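DNA alpha-glucosyltransferase (Enterobacteria phage T4, PDB 1XV5) belongs to the GT-B clan of glycosyltransferases, with two domains each built round a parallel sheet, and holds uridine-5'-diphosphate in this model. Local coordinates at residues 21-26 against 177-182; 183-188 against 377-382; 193-198 against 369-374. All coordinates share one frame; numbering follows the deposited sequence.

From the N terminus, helix 17-30 packs beside strand 3-8 of the first parallel sheet. Contact 1 closes the loop that runs from this helix through the rest of that sheet to 177-182, the linker leaving strand 172-174. Helix 181-188 begins inside this segment, and contact 2 sets its 183-188 part on helix 368-386, closing a second loop that spans the whole second sheet. Contact 3 lies nested in that loop, joining 193-198, just ahead of strand 199-203, to an earlier turn of the same long helix. None of the loops cross. Contacts 1 and 2 touch, among others, through Ile181 and Val182; the three tie first domain, linker and second domain in series.

Contact 1 of 3, residues 21-26 against 177-182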
loop_
_atom_site.group_PDB
_atom_site.type_symbol
_atom_site.label_atom_id
_atom_site.label_comp_id
_atom_site.label_asym_id
_atom_site.label_seq_id
_atom_site.Cartn_x
_atom_site.Cartn_y
_atom_site.Cartn_z
ATOM N N SER A 21 0.712 2.058 8.928
ATOM C CA SER A 21 1.010 2.492 10.287
ATOM C C SER A 21 -0.059 3.421 10.856
ATOM O O SER A 21 -0.398 3.331 12.035
ATOM C CB SER A 21 2.380 3.174 10.328
ATOM O OG SER A 21 3.405 2.246 10.007
ATOM N N LEU A 22 -0.594 4.307 10.021
ATOM C CA LEU A 22 -1.620 5.237 10.473
ATOM C C LEU A 22 -2.953 4.527 10.695
ATOM O O LEU A 22 -3.662 4.809 11.663
ATOM C CB LEU A 22 -1.780 6.377 9.463
ATOM C CG LEU A 22 -0.524 7.237 9.260
ATOM C CD1 LEU A 22 -0.794 8.325 8.230
ATOM C CD2 LEU A 22 -0.109 7.858 10.587
ATOM N N GLU A 23 -3.292 3.602 9.801
ATOM C CA GLU A 23 -4.535 2.847 9.927
ATOM C C GLU A 23 -4.436 1.928 11.141
ATOM O O GLU A 23 -5.425 1.690 11.836
ATOM C CB GLU A 23 -4.784 2.022 8.658
ATOM C CG GLU A 23 -5.112 2.870 7.444
ATOM C CD GLU A 23 -6.509 3.465 7.505
ATOM O OE1 GLU A 23 -6.769 4.450 6.785
ATOM O OE2 GLU A 23 -7.356 2.942 8.261
ATOM N N GLN A 24 -3.233 1.414 11.384
ATOM C CA GLN A 24 -2.974 0.535 12.518
ATOM C C GLN A 24 -3.186 1.329 13.804
ATOM O O GLN A 24 -3.838 0.860 14.736
ATOM C CB GLN A 24 -1.538 0.015 12.450
ATOM C CG GLN A 24 -1.190 -1.081 13.446
ATOM C CD GLN A 24 0.117 -1.764 13.091
ATOM O OE1 GLN A 24 0.222 -2.991 13.120
ATOM N NE2 GLN A 24 1.121 -0.969 12.751
ATOM N N ARG A 25 -2.630 2.535 13.849
ATOM C CA ARG A 25 -2.785 3.386 15.019
ATOM C C ARG A 25 -4.271 3.640 15.256
ATOM O O ARG A 25 -4.761 3.495 16.375
ATOM C CB ARG A 25 -2.053 4.717 14.807
ATOM C CG ARG A 25 -2.404 5.801 15.817
ATOM C CD ARG A 25 -1.523 7.032 15.625
ATOM N NE ARG A 25 -1.889 8.127 16.522
ATOM C CZ ARG A 25 -2.927 8.936 16.332
ATOM N NH1 ARG A 25 -3.185 9.903 17.203
ATOM N NH2 ARG A 25 -3.698 8.793 15.262
ATOM N N ASP A 26 -4.990 4.000 14.198
ATOM C CA ASP A 26 -6.420 4.277 14.318
ATOM C C ASP A 26 -7.204 3.099 14.883
ATOM O O ASP A 26 -8.082 3.278 15.727
ATOM C CB ASP A 26 -7.024 4.662 12.960
ATOM C CG ASP A 26 -6.599 6.041 12.490
ATOM O OD1 ASP A 26 -6.160 6.861 13.326
ATOM O OD2 ASP A 26 -6.723 6.314 11.279
ATOM N N PRO A 177 -2.991 -5.661 4.433
ATOM C CA PRO A 177 -2.850 -4.280 4.921
ATOM C C PRO A 177 -4.258 -3.668 4.939
ATOM O O PRO A 177 -4.806 -3.321 3.890
ATOM C CB PRO A 177 -1.931 -3.646 3.882
ATOM C CG PRO A 177 -2.314 -4.358 2.616
ATOM C CD PRO A 177 -2.489 -5.796 3.051
ATOM N N PRO A 178 -4.856 -3.521 6.135
ATOM C CA PRO A 178 -6.204 -2.973 6.296
ATOM C C PRO A 178 -6.366 -1.465 6.271
ATOM O O PRO A 178 -5.443 -0.711 6.561
ATOM C CB PRO A 178 -6.660 -3.539 7.650
ATOM C CG PRO A 178 -5.477 -4.394 8.158
ATOM C CD PRO A 178 -4.283 -3.825 7.453
ATOM N N MET A 179 -7.580 -1.043 5.938
ATOM C CA MET A 179 -7.932 0.366 5.906
ATOM C C MET A 179 -9.358 0.483 6.418
ATOM O O MET A 179 -10.160 -0.430 6.226
ATOM C CB MET A 179 -7.864 0.903 4.476
ATOM C CG MET A 179 -8.239 2.362 4.350
ATOM S SD MET A 179 -8.000 2.962 2.671
ATOM C CE MET A 179 -9.658 2.744 1.996
ATOM N N ASP A 180 -9.671 1.585 7.094
ATOM C CA ASP A 180 -11.029 1.787 7.566
ATOM C C ASP A 180 -11.764 2.280 6.323
ATOM O O ASP A 180 -11.799 3.480 6.032
ATOM C CB ASP A 180 -11.092 2.858 8.656
ATOM C CG ASP A 180 -12.473 2.970 9.276
ATOM O OD1 ASP A 180 -13.460 2.624 8.592
ATOM O OD2 ASP A 180 -12.574 3.414 10.441
ATOM N N ILE A 181 -12.327 1.336 5.580
ATOM C CA ILE A 181 -13.044 1.631 4.348
ATOM C C ILE A 181 -14.334 2.414 4.596
ATOM O O ILE A 181 -14.730 3.256 3.787
ATOM C CB ILE A 181 -13.327 0.312 3.601
ATOM C CG1 ILE A 181 -12.003 -0.230 3.048
ATOM C CG2 ILE A 181 -14.353 0.527 2.495
ATOM C CD1 ILE A 181 -12.061 -1.650 2.524
ATOM N N VAL A 182 -14.977 2.138 5.724
ATOM C CA VAL A 182 -16.210 2.823 6.089
ATOM C C VAL A 182 -15.930 4.313 6.284
ATOM O O VAL A 182 -16.672 5.167 5.801
ATOM C CB VAL A 182 -16.787 2.249 7.402
ATOM C CG1 VAL A 182 -18.049 3.002 7.794
ATOM C CG2 VAL A 182 -17.075 0.765 7.236
HETATM O O HOH W 1 -9.245 5.231 6.423
#
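Glu23 and Met179 bring their CA atoms to 5.8 Å where the helical turn 21-26 passes the extended loop 177-180, which enters a new helix at Ile181. Glu23 CG lies beside the backbone N (chi1 -69°) and the chain bends at chi2, folding the carboxylate down over the loop. Glu23 OE2 takes the backbone N-H of Asp180 at 2.9 Å, a fairly straight bond (152°) that meets the carboxylate from above its plane. Glu23 OE1 rests against Met179 CG at 3.5 Å, pairs with Lys19 in a salt bridge, and accepts from a water that also donates to Asp180 O. The loop is thus held directly at the N-H of Asp180 and through a water at its C=O. Nearer the helix backbone, Glu23 CB packs on Pro178 O at 3.5 Å. Asp180, the N-cap of helix 181-188, turns its own carboxylate to the N of Lys183. The side chain of Met179 comes to about 6 Å from the bound uridine-5'-diphosphate and packs on helix 308-316, while Pro178 packs on helix 388-399 and helix 17-30 leans on strand 3-8 through Ser21 and Gln24.

Contact 2 of 3, residues 183-188 against 377-382; sequences KVRSTY and KAYEFL
Arg185 lies across one face of the Tyr379 ring, and between 183-188 and 377-382 the contact rests on this pair; the nearest CA atoms of the two segments, those of Arg185 and Tyr379, are 8.5 Å apart. At the start of the second segment, Lys377 turns to salt bridges with Glu374 and Asp343 and leaves the contact to Tyr379, which follows one turn after Glu376. With its CG anti to the backbone N (chi1 168°), the Tyr379 ring reaches out from its own helix toward helix 181-188. The extended Arg185 chain crosses it at about a right angle. Arg185 CD sits over the face as a CH-pi contact, offset toward the rim and 3.6 Å from the Tyr379 centroid, and Arg185 CB touches CE2 of Tyr379 at 3.5 Å. Farther out, the guanidinium stands nearly upright on the ring, the two planes 86° apart, so that Arg185 NH1 is the part that meets the face, 3.3 Å from Tyr379 CD1. The edge of the guanidinium, rather than its face, is therefore turned to the tyrosine. Arg185 CZ is 4.7 Å from the Tyr379 centroid in cation-pi geometry. Its NH2 goes to Glu376 in a salt bridge, which helps set the turn of the guanidinium, and Trp189 offers it a second aromatic ring. Leu382 ends the segment, its O reached by Ile181 CD1 at 3.3 Å. The linker helix 181-188 rides on the C-terminal half of helix 368-386 at the protein surface: Ile181 and Val182 also pack against Tyr379, while Tyr188 rests on helix 278-286.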
loop_
_atom_site.group_PDB
_atom_site.type_symbol
_atom_site.label_atom_id
_atom_site.label_comp_id
_atom_site.label_asym_id
_atom_site.label_seq_id
_atom_site.Cartn_x
_atom_site.Cartn_y
_atom_site.Cartn_z
ATOM N N LYS A 183 -14.850 4.618 6.997
ATOM C CA LYS A 183 -14.480 6.001 7.262
ATOM C C LYS A 183 -14.244 6.803 5.985
ATOM O O LYS A 183 -14.668 7.951 5.881
ATOM C CB LYS A 183 -13.236 6.053 8.150
ATOM C CG LYS A 183 -12.868 7.460 8.595
ATOM C CD LYS A 183 -11.824 7.441 9.701
ATOM C CE LYS A 183 -12.332 6.673 10.913
ATOM N NZ LYS A 183 -13.668 7.162 11.363
ATOM N N VAL A 184 -13.562 6.207 5.013
ATOM C CA VAL A 184 -13.309 6.896 3.755
ATOM C C VAL A 184 -14.625 7.165 3.035
ATOM O O VAL A 184 -14.843 8.262 2.520
ATOM C CB VAL A 184 -12.370 6.075 2.840
ATOM C CG1 VAL A 184 -12.311 6.697 1.452
ATOM C CG2 VAL A 184 -10.976 6.035 3.449
ATOM N N ARG A 185 -15.516 6.178 2.997
ATOM C CA ARG A 185 -16.794 6.406 2.330
ATOM C C ARG A 185 -17.594 7.509 3.013
ATOM O O ARG A 185 -18.180 8.363 2.350
ATOM C CB ARG A 185 -17.655 5.142 2.295
ATOM C CG ARG A 185 -19.064 5.456 1.770
ATOM C CD ARG A 185 -19.921 4.234 1.490
ATOM N NE ARG A 185 -21.191 4.645 0.884
ATOM C CZ ARG A 185 -21.993 3.836 0.198
ATOM N NH1 ARG A 185 -21.666 2.560 0.027
ATOM N NH2 ARG A 185 -23.118 4.307 -0.329
ATOM N N SER A 186 -17.611 7.489 4.340
ATOM C CA SER A 186 -18.373 8.476 5.093
ATOM C C SER A 186 -17.819 9.885 4.942
ATOM O O SER A 186 -18.434 10.849 5.400
ATOM C CB SER A 186 -18.422 8.089 6.574
ATOM O OG SER A 186 -17.154 8.211 7.186
ATOM N N THR A 187 -16.670 10.004 4.281
ATOM C CA THR A 187 -16.034 11.300 4.082
ATOM C C THR A 187 -15.960 11.769 2.630
ATOM O O THR A 187 -15.986 12.970 2.369
ATOM C CB THR A 187 -14.589 11.291 4.652
ATOM O OG1 THR A 187 -14.632 11.058 6.064
ATOM C CG2 THR A 187 -13.889 12.617 4.387
ATOM N N TYR A 188 -15.886 10.837 1.683
ATOM C CA TYR A 188 -15.747 11.221 0.278
ATOM C C TYR A 188 -16.805 10.801 -0.729
ATOM O O TYR A 188 -16.842 11.347 -1.829
ATOM C CB TYR A 188 -14.390 10.742 -0.250
ATOM C CG TYR A 188 -13.223 11.314 0.506
ATOM C CD1 TYR A 188 -12.662 10.628 1.583
ATOM C CD2 TYR A 188 -12.714 12.567 0.184
ATOM C CE1 TYR A 188 -11.624 11.178 2.321
ATOM C CE2 TYR A 188 -11.676 13.132 0.920
ATOM C CZ TYR A 188 -11.137 12.431 1.986
ATOM O OH TYR A 188 -10.119 12.985 2.724
ATOM N N LYS A 377 -21.735 -2.462 -5.014
ATOM C CA LYS A 377 -21.239 -3.829 -4.898
ATOM C C LYS A 377 -19.736 -3.837 -4.618
ATOM O O LYS A 377 -19.265 -4.589 -3.767
ATOM C CB LYS A 377 -21.528 -4.631 -6.171
ATOM C CG LYS A 377 -22.983 -5.073 -6.294
ATOM C CD LYS A 377 -23.204 -6.029 -7.461
ATOM C CE LYS A 377 -23.020 -5.344 -8.800
ATOM N NZ LYS A 377 -23.456 -6.224 -9.927
ATOM N N ALA A 378 -18.989 -2.992 -5.325
ATOM C CA ALA A 378 -17.540 -2.924 -5.143
ATOM C C ALA A 378 -17.194 -2.489 -3.731
ATOM O O ALA A 378 -16.310 -3.062 -3.097
ATOM C CB ALA A 378 -16.923 -1.963 -6.148
ATOM N N TYR A 379 -17.878 -1.458 -3.249
ATOM C CA TYR A 379 -17.636 -0.971 -1.901
ATOM C C TYR A 379 -17.851 -2.077 -0.874
ATOM O O TYR A 379 -17.004 -2.300 -0.011
ATOM C CB TYR A 379 -18.551 0.214 -1.585
ATOM C CG TYR A 379 -18.552 0.595 -0.117
ATOM C CD1 TYR A 379 -19.543 0.124 0.744
ATOM C CD2 TYR A 379 -17.536 1.390 0.420
ATOM C CE1 TYR A 379 -19.524 0.433 2.103
ATOM C CE2 TYR A 379 -17.507 1.704 1.778
ATOM C CZ TYR A 379 -18.503 1.223 2.613
ATOM O OH TYR A 379 -18.481 1.523 3.956
ATOM N N GLU A 380 -18.981 -2.772 -0.965
ATOM C CA GLU A 380 -19.276 -3.841 -0.014
ATOM C C GLU A 380 -18.279 -4.991 -0.116
ATOM O O GLU A 380 -17.852 -5.545 0.892
ATOM C CB GLU A 380 -20.695 -4.378 -0.227
ATOM C CG GLU A 380 -21.064 -5.514 0.727
ATOM C CD GLU A 380 -21.062 -5.086 2.186
ATOM O OE1 GLU A 380 -21.055 -5.970 3.069
ATOM O OE2 GLU A 380 -21.079 -3.864 2.457
ATOM N N PHE A 381 -17.906 -5.348 -1.340
ATOM C CA PHE A 381 -16.962 -6.441 -1.548
ATOM C C PHE A 381 -15.601 -6.137 -0.926
ATOM O O PHE A 381 -15.028 -6.965 -0.219
ATOM C CB PHE A 381 -16.777 -6.699 -3.043
ATOM C CG PHE A 381 -15.859 -7.850 -3.352
ATOM C CD1 PHE A 381 -16.269 -9.162 -3.140
ATOM C CD2 PHE A 381 -14.586 -7.623 -3.864
ATOM C CE1 PHE A 381 -15.429 -10.233 -3.435
ATOM C CE2 PHE A 381 -13.735 -8.682 -4.163
ATOM C CZ PHE A 381 -14.157 -9.996 -3.950
ATOM N N LEU A 382 -15.082 -4.948 -1.208
ATOM C CA LEU A 382 -13.784 -4.554 -0.685
ATOM C C LEU A 382 -13.835 -4.390 0.831
ATOM O O LEU A 382 -12.863 -4.681 1.522
ATOM C CB LEU A 382 -13.320 -3.269 -1.374
ATOM C CG LEU A 382 -13.077 -3.467 -2.879
ATOM C CD1 LEU A 382 -12.727 -2.135 -3.528
ATOM C CD2 LEU A 382 -11.954 -4.482 -3.098
#

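Contact 3 of 3, residues 193-198 against 369-374; sequences SEINMN and ALYDRE
Met197 and Tyr371 make a Met-aromatic contact in which the methyl group, more than the sulfur, sits on the ring. Met197 CE lies over the centre of the Tyr371 face, 3.5 Å from the centroid and 10° off the normal, a well-aligned CH-pi contact. Met197 SD is set more obliquely toward the rim, 3.5 Å from Tyr371 CE1. The Met197 chain bends at chi2 (-62°), and this turn folds its end back toward the helix. On the tyrosine side, CG anti to the backbone N (chi1 -176°) directs the ring from helix 368-386 into the loop.

Apolar packing continues at the far end of the ring. Ile195 CD1 approaches obliquely, 3.6 Å from Tyr371 CE2, and Ile195 CG2 lies 3.8 Å from Tyr371 OH. Val192 adds to this small core, touching both Met197 and Tyr371.

The loop 193-198 leads from helix 181-188 into strand 199-203, a middle strand of the second parallel sheet in the Rossmann-like C-terminal domain of a GT-B fold. The ring lies by the starting ends of these central strands, with Ile319 of strand 319-323 beside it.

The hydrogen bonds run around the hydrophobic pair. Tyr371 OH, buried, bonds to Gly289 O at the neighbouring strand 288-293. Asn196 OD1 accepts from Asn198 N at 3.0 Å to form an Asx turn, which shapes the corner that Met197 occupies, and the Asn196 backbone pairs with Lys287 and Gly289. Ile195 O receives the NH1 of Arg368, from the start of the same helix that carries Tyr371.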
loop_
_atom_site.group_PDB
_atom_site.type_symbol
_atom_site.label_atom_id
_atom_site.label_comp_id
_atom_site.label_asym_id
_atom_site.label_seq_id
_atom_site.Cartn_x
_atom_site.Cartn_y
_atom_site.Cartn_z
ATOM N N SER A 193 -24.595 11.956 -9.619
ATOM C CA SER A 193 -24.741 13.136 -10.472
ATOM C C SER A 193 -23.524 14.059 -10.422
ATOM O O SER A 193 -23.337 14.892 -11.307
ATOM C CB SER A 193 -25.989 13.927 -10.069
ATOM O OG SER A 193 -25.836 14.478 -8.770
ATOM N N GLU A 194 -22.705 13.904 -9.387
ATOM C CA GLU A 194 -21.513 14.730 -9.200
ATOM C C GLU A 194 -20.272 14.149 -9.873
ATOM O O GLU A 194 -19.215 14.778 -9.879
ATOM C CB GLU A 194 -21.209 14.878 -7.703
ATOM C CG GLU A 194 -22.240 15.635 -6.886
ATOM C CD GLU A 194 -21.887 15.654 -5.405
ATOM O OE1 GLU A 194 -22.228 14.686 -4.688
ATOM O OE2 GLU A 194 -21.249 16.630 -4.961
ATOM N N ILE A 195 -20.398 12.952 -10.431
ATOM C CA ILE A 195 -19.259 12.278 -11.048
ATOM C C ILE A 195 -19.076 12.528 -12.545
ATOM O O ILE A 195 -20.020 12.409 -13.324
ATOM C CB ILE A 195 -19.351 10.754 -10.803
ATOM C CG1 ILE A 195 -19.282 10.473 -9.299
ATOM C CG2 ILE A 195 -18.223 10.027 -11.536
ATOM C CD1 ILE A 195 -19.463 9.017 -8.939
ATOM N N ASN A 196 -17.853 12.880 -12.934
ATOM C CA ASN A 196 -17.543 13.122 -14.341
ATOM C C ASN A 196 -17.161 11.773 -14.940
ATOM O O ASN A 196 -16.044 11.296 -14.759
ATOM C CB ASN A 196 -16.372 14.095 -14.484
ATOM C CG ASN A 196 -16.136 14.513 -15.925
ATOM O OD1 ASN A 196 -16.390 13.746 -16.855
ATOM N ND2 ASN A 196 -15.638 15.734 -16.118
ATOM N N MET A 197 -18.101 11.166 -15.654
ATOM C CA MET A 197 -17.891 9.859 -16.267
ATOM C C MET A 197 -16.746 9.770 -17.276
ATOM O O MET A 197 -16.237 8.681 -17.535
ATOM C CB MET A 197 -19.189 9.397 -16.940
ATOM C CG MET A 197 -20.339 9.161 -15.974
ATOM S SD MET A 197 -19.975 7.847 -14.790
ATOM C CE MET A 197 -21.150 8.205 -13.496
ATOM N N ASN A 198 -16.329 10.898 -17.842
ATOM C CA ASN A 198 -15.258 10.860 -18.833
ATOM C C ASN A 198 -13.849 10.908 -18.257
ATOM O O ASN A 198 -12.873 10.829 -18.998
ATOM C CB ASN A 198 -15.436 11.987 -19.852
ATOM C CG ASN A 198 -16.739 11.872 -20.617
ATOM O OD1 ASN A 198 -17.236 10.769 -20.855
ATOM N ND2 ASN A 198 -17.292 13.008 -21.023
ATOM N N ALA A 369 -27.894 4.553 -12.973
ATOM C CA ALA A 369 -28.453 3.583 -12.032
ATOM C C ALA A 369 -27.570 2.344 -11.946
ATOM O O ALA A 369 -27.307 1.832 -10.856
ATOM C CB ALA A 369 -29.869 3.195 -12.446
ATOM N N LEU A 370 -27.123 1.860 -13.102
ATOM C CA LEU A 370 -26.251 0.697 -13.169
ATOM C C LEU A 370 -24.937 1.050 -12.476
ATOM O O LEU A 370 -24.419 0.282 -11.661
ATOM C CB LEU A 370 -25.982 0.326 -14.631
ATOM C CG LEU A 370 -24.981 -0.797 -14.915
ATOM C CD1 LEU A 370 -25.432 -2.086 -14.240
ATOM C CD2 LEU A 370 -24.852 -0.991 -16.424
ATOM N N TYR A 371 -24.410 2.223 -12.813
ATOM C CA TYR A 371 -23.160 2.712 -12.236
ATOM C C TYR A 371 -23.246 2.630 -10.716
ATOM O O TYR A 371 -22.350 2.095 -10.054
ATOM C CB TYR A 371 -22.929 4.171 -12.653
ATOM C CG TYR A 371 -21.609 4.757 -12.186
ATOM C CD1 TYR A 371 -20.489 4.760 -13.019
ATOM C CD2 TYR A 371 -21.473 5.284 -10.903
ATOM C CE1 TYR A 371 -19.261 5.272 -12.583
ATOM C CE2 TYR A 371 -20.255 5.796 -10.456
ATOM C CZ TYR A 371 -19.153 5.788 -11.299
ATOM O OH TYR A 371 -17.950 6.292 -10.858
ATOM N N ASP A 372 -24.336 3.162 -10.168
ATOM C CA ASP A 372 -24.543 3.164 -8.723
ATOM C C ASP A 372 -24.596 1.753 -8.150
ATOM O O ASP A 372 -23.967 1.467 -7.129
ATOM C CB ASP A 372 -25.829 3.922 -8.378
ATOM C CG ASP A 372 -25.568 5.157 -7.532
ATOM O OD1 ASP A 372 -26.472 6.012 -7.440
ATOM O OD2 ASP A 372 -24.467 5.271 -6.950
ATOM N N ARG A 373 -25.345 0.866 -8.800
ATOM C CA ARG A 373 -25.437 -0.505 -8.317
ATOM C C ARG A 373 -24.062 -1.155 -8.304
ATOM O O ARG A 373 -23.691 -1.822 -7.342
ATOM C CB ARG A 373 -26.374 -1.347 -9.193
ATOM C CG ARG A 373 -27.846 -0.982 -9.073
ATOM C CD ARG A 373 -28.734 -2.090 -9.636
ATOM N NE ARG A 373 -28.580 -2.257 -11.082
ATOM C CZ ARG A 373 -29.138 -1.464 -11.992
ATOM N NH1 ARG A 373 -29.892 -0.441 -11.614
ATOM N NH2 ARG A 373 -28.942 -1.695 -13.284
ATOM N N GLU A 374 -23.300 -0.950 -9.374
ATOM C CA GLU A 374 -21.980 -1.556 -9.470
ATOM C C GLU A 374 -21.003 -1.074 -8.407
ATOM O O GLU A 374 -20.295 -1.887 -7.810
ATOM C CB GLU A 374 -21.396 -1.338 -10.866
ATOM C CG GLU A 374 -22.183 -2.061 -11.956
ATOM C CD GLU A 374 -22.295 -3.558 -11.701
ATOM O OE1 GLU A 374 -21.247 -4.236 -11.637
ATOM O OE2 GLU A 374 -23.433 -4.059 -11.566
#